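Local coordinates for protein type III effector XopAI (PDB 6K93) that probably binds arginine-containing peptides through a mono-ADP-ribosyltransferase fold, as an effector delivered by the citrus pathogen Xanthomonas citri, at residues R139-A151 against T165-D178. Residues are numbered along the deposited sequence; the frame is centred on the assembly and turned at random.
Sequences RQQRWNGMMQRMA and TEDLVALQAWTTDD
Val169 enters a hole formed by Trp143, Met146, Met147 and Met150, and Met150 fits among Thr165, Leu168, Val169 and Gln172: reciprocal knobs-into-holes packing between helices whose axes, taken over 139-151 and 165-174, cross at 113° and approach to 8.8 Å. Val169 CG1, anti to the backbone N (chi1 170°), meets Trp143 CZ3 at 3.7 Å, whereas CG2 lies 3.8 Å from Met147 SD. Glu166 CG comes to the Trp143 ring edge, 3.8 Å from CZ2.

Polar bonds flank this apolar centre. Gln172 crosses Met146 and offers OE1 to Arg149 NH1 (2.8 Å). OE1 lies in the guanidinium plane, but the donor stands above the amide plane, off the OE1 lone pairs, so the attraction is probably largely electrostatic. Phe277 O also accepts from NH1, and Gln172 NE2 is hydrogen-bonded to Glu279 OE2. Toward the start of 139-151, Arg139 NH2 forms a salt bridge to the syn side of OD2 of Asp178, just beyond helix 165-174, at 2.9 Å; Arg139 NE is hydrogen-bonded to Leu127 O.

Methionine side chains thus pack round Val169 at the buried crossing within the helical part of this ADP-ribosyltransferase-family protein, and polar bonds at its margins tie both helices to neighbouring segments.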
loop_
_atom_site.group_PDB
_atom_site.type_symbol
_atom_site.label_atom_id
_atom_site.label_comp_id
_atom_site.label_asym_id
_atom_site.label_seq_id
_atom_site.Cartn_x
_atom_site.Cartn_y
_atom_site.Cartn_z
ATOM N N ARG A 139 1.405 -0.226 21.106
ATOM C CA ARG A 139 0.864 -0.009 19.771
ATOM C C ARG A 139 -0.542 0.565 19.809
ATOM O O ARG A 139 -0.954 1.275 18.875
ATOM C CB ARG A 139 0.943 -1.299 18.990
ATOM C CG ARG A 139 2.409 -1.639 18.708
ATOM C CD ARG A 139 2.623 -2.814 17.783
ATOM N NE ARG A 139 2.096 -2.614 16.436
ATOM C CZ ARG A 139 2.741 -2.038 15.428
ATOM N NH1 ARG A 139 3.974 -1.574 15.591
ATOM N NH2 ARG A 139 2.140 -1.930 14.252
ATOM N N GLN A 140 -1.280 0.319 20.886
ATOM C CA GLN A 140 -2.545 1.020 21.077
ATOM C C GLN A 140 -2.323 2.517 21.214
ATOM O O GLN A 140 -3.074 3.318 20.657
ATOM C CB GLN A 140 -3.258 0.485 22.319
ATOM C CG GLN A 140 -4.487 1.237 22.660
ATOM C CD GLN A 140 -5.517 0.340 23.282
ATOM O OE1 GLN A 140 -5.772 0.418 24.478
ATOM N NE2 GLN A 140 -6.093 -0.555 22.471
ATOM N N GLN A 141 -1.307 2.917 21.974
ATOM C CA GLN A 141 -0.998 4.337 22.099
ATOM C C GLN A 141 -0.598 4.915 20.753
ATOM O O GLN A 141 -1.028 6.020 20.386
ATOM C CB GLN A 141 0.110 4.539 23.124
ATOM C CG GLN A 141 -0.349 4.294 24.549
ATOM C CD GLN A 141 -1.573 5.113 24.905
ATOM O OE1 GLN A 141 -1.562 6.339 24.789
ATOM N NE2 GLN A 141 -2.647 4.441 25.306
ATOM N N ARG A 142 0.207 4.166 19.993
ATOM C CA ARG A 142 0.601 4.610 18.659
ATOM C C ARG A 142 -0.626 4.789 17.762
ATOM O O ARG A 142 -0.773 5.808 17.076
ATOM C CB ARG A 142 1.568 3.607 18.048
ATOM C CG ARG A 142 2.002 3.997 16.656
ATOM C CD ARG A 142 3.142 3.149 16.112
ATOM N NE ARG A 142 4.142 4.009 15.479
ATOM C CZ ARG A 142 5.040 3.602 14.587
ATOM N NH1 ARG A 142 5.878 4.484 14.062
ATOM N NH2 ARG A 142 5.041 2.348 14.146
ATOM N N TRP A 143 -1.530 3.805 17.774
ATOM C CA TRP A 143 -2.777 3.867 17.012
ATOM C C TRP A 143 -3.570 5.117 17.387
ATOM O O TRP A 143 -3.993 5.888 16.518
ATOM C CB TRP A 143 -3.620 2.579 17.260
ATOM C CG TRP A 143 -4.981 2.695 16.653
ATOM C CD1 TRP A 143 -6.119 3.147 17.273
ATOM C CD2 TRP A 143 -5.364 2.370 15.317
ATOM N NE1 TRP A 143 -7.170 3.166 16.392
ATOM C CE2 TRP A 143 -6.732 2.674 15.187
ATOM C CE3 TRP A 143 -4.687 1.849 14.221
ATOM C CZ2 TRP A 143 -7.418 2.490 13.989
ATOM C CZ3 TRP A 143 -5.385 1.645 13.041
ATOM C CH2 TRP A 143 -6.722 1.962 12.939
ATOM N N ASN A 144 -3.780 5.338 18.685
ATOM C CA ASN A 144 -4.523 6.515 19.123
ATOM C C ASN A 144 -3.871 7.792 18.613
ATOM O O ASN A 144 -4.562 8.718 18.186
ATOM C CB ASN A 144 -4.614 6.542 20.643
ATOM C CG ASN A 144 -5.475 5.426 21.199
ATOM O OD1 ASN A 144 -6.239 4.798 20.477
ATOM N ND2 ASN A 144 -5.341 5.173 22.493
ATOM N N GLY A 145 -2.541 7.860 18.653
ATOM C CA GLY A 145 -1.854 9.048 18.164
ATOM C C GLY A 145 -2.032 9.261 16.676
ATOM O O GLY A 145 -2.199 10.401 16.216
ATOM N N MET A 146 -1.974 8.174 15.899
ATOM C CA MET A 146 -2.215 8.292 14.462
ATOM C C MET A 146 -3.661 8.718 14.185
ATOM O O MET A 146 -3.912 9.564 13.308
ATOM C CB MET A 146 -1.875 6.979 13.773
ATOM C CG MET A 146 -0.411 6.743 13.749
ATOM S SD MET A 146 -0.030 5.367 12.641
ATOM C CE MET A 146 -0.339 4.253 13.764
ATOM N N MET A 147 -4.630 8.147 14.908
ATOM C CA MET A 147 -6.019 8.553 14.712
ATOM C C MET A 147 -6.193 10.040 14.993
ATOM O O MET A 147 -6.900 10.746 14.265
ATOM C CB MET A 147 -6.931 7.720 15.610
ATOM C CG MET A 147 -7.109 6.275 15.204
ATOM S SD MET A 147 -8.142 6.084 13.725
ATOM C CE MET A 147 -9.726 6.603 14.359
ATOM N N GLN A 148 -5.622 10.513 16.097
ATOM C CA GLN A 148 -5.706 11.938 16.417
ATOM C C GLN A 148 -5.053 12.784 15.332
ATOM O O GLN A 148 -5.613 13.802 14.909
ATOM C CB GLN A 148 -5.063 12.209 17.776
ATOM C CG GLN A 148 -5.198 13.643 18.271
ATOM C CD GLN A 148 -6.637 14.097 18.476
ATOM O OE1 GLN A 148 -7.544 13.287 18.662
ATOM N NE2 GLN A 148 -6.848 15.409 18.438
ATOM N N ARG A 149 -3.873 12.376 14.863
ATOM C CA ARG A 149 -3.184 13.136 13.823
ATOM C C ARG A 149 -4.035 13.240 12.569
ATOM O O ARG A 149 -4.115 14.306 11.948
ATOM C CB ARG A 149 -1.823 12.499 13.507
ATOM C CG ARG A 149 -1.112 13.075 12.293
ATOM C CD ARG A 149 0.246 12.426 12.032
ATOM N NE ARG A 149 0.982 13.137 10.973
ATOM C CZ ARG A 149 1.428 12.575 9.856
ATOM N NH1 ARG A 149 1.241 11.291 9.632
ATOM N NH2 ARG A 149 2.068 13.311 8.957
ATOM N N MET A 150 -4.667 12.146 12.168
ATOM C CA MET A 150 -5.421 12.146 10.924
ATOM C C MET A 150 -6.780 12.830 11.080
ATOM O O MET A 150 -7.239 13.485 10.137
ATOM C CB MET A 150 -5.569 10.712 10.412
ATOM C CG MET A 150 -4.235 10.123 10.025
ATOM S SD MET A 150 -3.337 11.192 8.870
ATOM C CE MET A 150 -1.957 10.149 8.462
ATOM N N ALA A 151 -7.438 12.721 12.239
ATOM C CA ALA A 151 -8.632 13.528 12.453
ATOM C C ALA A 151 -8.298 15.011 12.379
ATOM O O ALA A 151 -9.044 15.798 11.776
ATOM C CB ALA A 151 -9.255 13.161 13.796
ATOM N N THR A 165 -10.966 8.123 8.759
ATOM C CA THR A 165 -9.733 8.391 9.487
ATOM C C THR A 165 -8.811 7.185 9.468
ATOM O O THR A 165 -7.591 7.340 9.331
ATOM C CB THR A 165 -10.056 8.797 10.920
ATOM O OG1 THR A 165 -10.978 9.885 10.890
ATOM C CG2 THR A 165 -8.821 9.220 11.668
ATOM N N GLU A 166 -9.370 5.972 9.628
ATOM C CA GLU A 166 -8.531 4.784 9.636
ATOM C C GLU A 166 -7.884 4.533 8.274
ATOM O O GLU A 166 -6.808 3.942 8.199
ATOM C CB GLU A 166 -9.353 3.562 10.027
ATOM C CG GLU A 166 -9.940 3.623 11.425
ATOM C CD GLU A 166 -11.308 4.293 11.479
ATOM O OE1 GLU A 166 -11.738 4.959 10.525
ATOM O OE2 GLU A 166 -11.979 4.112 12.528
ATOM N N ASP A 167 -8.516 4.938 7.177
ATOM C CA ASP A 167 -7.870 4.801 5.876
ATOM C C ASP A 167 -6.637 5.697 5.794
ATOM O O ASP A 167 -5.600 5.285 5.264
ATOM C CB ASP A 167 -8.844 5.151 4.757
ATOM C CG ASP A 167 -9.903 4.094 4.526
ATOM O OD1 ASP A 167 -9.852 2.960 5.087
ATOM O OD2 ASP A 167 -10.838 4.408 3.747
ATOM N N LEU A 168 -6.737 6.934 6.297
ATOM C CA LEU A 168 -5.561 7.792 6.352
ATOM C C LEU A 168 -4.493 7.223 7.279
ATOM O O LEU A 168 -3.295 7.279 6.973
ATOM C CB LEU A 168 -5.952 9.193 6.805
ATOM C CG LEU A 168 -6.815 10.034 5.843
ATOM C CD1 LEU A 168 -7.150 11.385 6.460
ATOM C CD2 LEU A 168 -6.094 10.217 4.515
ATOM N N VAL A 169 -4.909 6.625 8.400
ATOM C CA VAL A 169 -3.949 5.961 9.282
ATOM C C VAL A 169 -3.218 4.844 8.541
ATOM O O VAL A 169 -2.015 4.645 8.717
ATOM C CB VAL A 169 -4.652 5.438 10.551
ATOM C CG1 VAL A 169 -3.726 4.530 11.352
ATOM C CG2 VAL A 169 -5.133 6.586 11.413
ATOM N N ALA A 170 -3.923 4.125 7.672
ATOM C CA ALA A 170 -3.286 3.080 6.881
ATOM C C ALA A 170 -2.171 3.633 6.004
ATOM O O ALA A 170 -1.145 2.968 5.817
ATOM C CB ALA A 170 -4.342 2.342 6.030
ATOM N N LEU A 171 -2.361 4.825 5.428
ATOM C CA LEU A 171 -1.301 5.432 4.630
ATOM C C LEU A 171 -0.106 5.778 5.495
ATOM O O LEU A 171 1.032 5.520 5.109
ATOM C CB LEU A 171 -1.816 6.666 3.884
ATOM C CG LEU A 171 -2.906 6.454 2.834
ATOM C CD1 LEU A 171 -3.275 7.814 2.210
ATOM C CD2 LEU A 171 -2.458 5.465 1.784
ATOM N N GLN A 172 -0.338 6.321 6.687
ATOM C CA GLN A 172 0.785 6.556 7.581
ATOM C C GLN A 172 1.465 5.243 7.954
ATOM O O GLN A 172 2.698 5.148 7.940
ATOM C CB GLN A 172 0.341 7.319 8.833
ATOM C CG GLN A 172 1.529 7.648 9.744
ATOM C CD GLN A 172 1.140 8.459 10.962
ATOM O OE1 GLN A 172 0.109 9.107 10.987
ATOM N NE2 GLN A 172 1.997 8.432 11.977
ATOM N N ALA A 173 0.677 4.207 8.258
ATOM C CA ALA A 173 1.252 2.917 8.637
ATOM C C ALA A 173 2.069 2.327 7.498
ATOM O O ALA A 173 3.094 1.673 7.734
ATOM C CB ALA A 173 0.137 1.943 9.051
ATOM N N TRP A 174 1.622 2.538 6.256
ATOM C CA TRP A 174 2.378 2.068 5.109
ATOM C C TRP A 174 3.799 2.622 5.123
ATOM O O TRP A 174 4.740 1.939 4.716
ATOM C CB TRP A 174 1.666 2.447 3.814
ATOM C CG TRP A 174 2.572 2.308 2.645
ATOM C CD1 TRP A 174 3.315 3.322 2.061
ATOM C CD2 TRP A 174 2.958 1.113 1.978
ATOM N NE1 TRP A 174 4.090 2.819 1.055
ATOM C CE2 TRP A 174 3.892 1.464 0.990
ATOM C CE3 TRP A 174 2.586 -0.219 2.110
ATOM C CZ2 TRP A 174 4.447 0.536 0.147
ATOM C CZ3 TRP A 174 3.137 -1.144 1.264
ATOM C CH2 TRP A 174 4.049 -0.779 0.286
ATOM N N THR A 175 3.981 3.856 5.577
ATOM C CA THR A 175 5.297 4.472 5.567
ATOM C C THR A 175 6.154 4.095 6.772
ATOM O O THR A 175 7.261 4.622 6.924
ATOM C CB THR A 175 5.181 6.001 5.470
ATOM O OG1 THR A 175 4.646 6.582 6.670
ATOM C CG2 THR A 175 4.299 6.395 4.283
ATOM N N THR A 176 5.687 3.169 7.609
ATOM C CA THR A 176 6.483 2.591 8.681
ATOM C C THR A 176 6.985 1.216 8.226
ATOM O O THR A 176 6.650 0.729 7.142
ATOM C CB THR A 176 5.680 2.475 9.974
ATOM O OG1 THR A 176 4.763 1.364 9.880
ATOM C CG2 THR A 176 4.925 3.763 10.281
ATOM N N ASP A 177 7.738 0.541 9.102
ATOM C CA ASP A 177 8.215 -0.794 8.808
ATOM C C ASP A 177 7.076 -1.805 8.702
ATOM O O ASP A 177 7.311 -2.925 8.235
ATOM C CB ASP A 177 9.183 -1.236 9.898
ATOM C CG ASP A 177 10.482 -0.435 9.885
ATOM O OD1 ASP A 177 10.848 0.077 8.805
ATOM O OD2 ASP A 177 11.116 -0.302 10.952
ATOM N N ASP A 178 5.854 -1.439 9.104
ATOM C CA ASP A 178 4.707 -2.327 8.925
ATOM C C ASP A 178 4.452 -2.692 7.469
ATOM O O ASP A 178 3.717 -3.642 7.199
ATOM C CB ASP A 178 3.416 -1.682 9.469
ATOM C CG ASP A 178 3.420 -1.486 10.991
ATOM O OD1 ASP A 178 4.411 -1.808 11.641
ATOM O OD2 ASP A 178 2.398 -0.980 11.492
#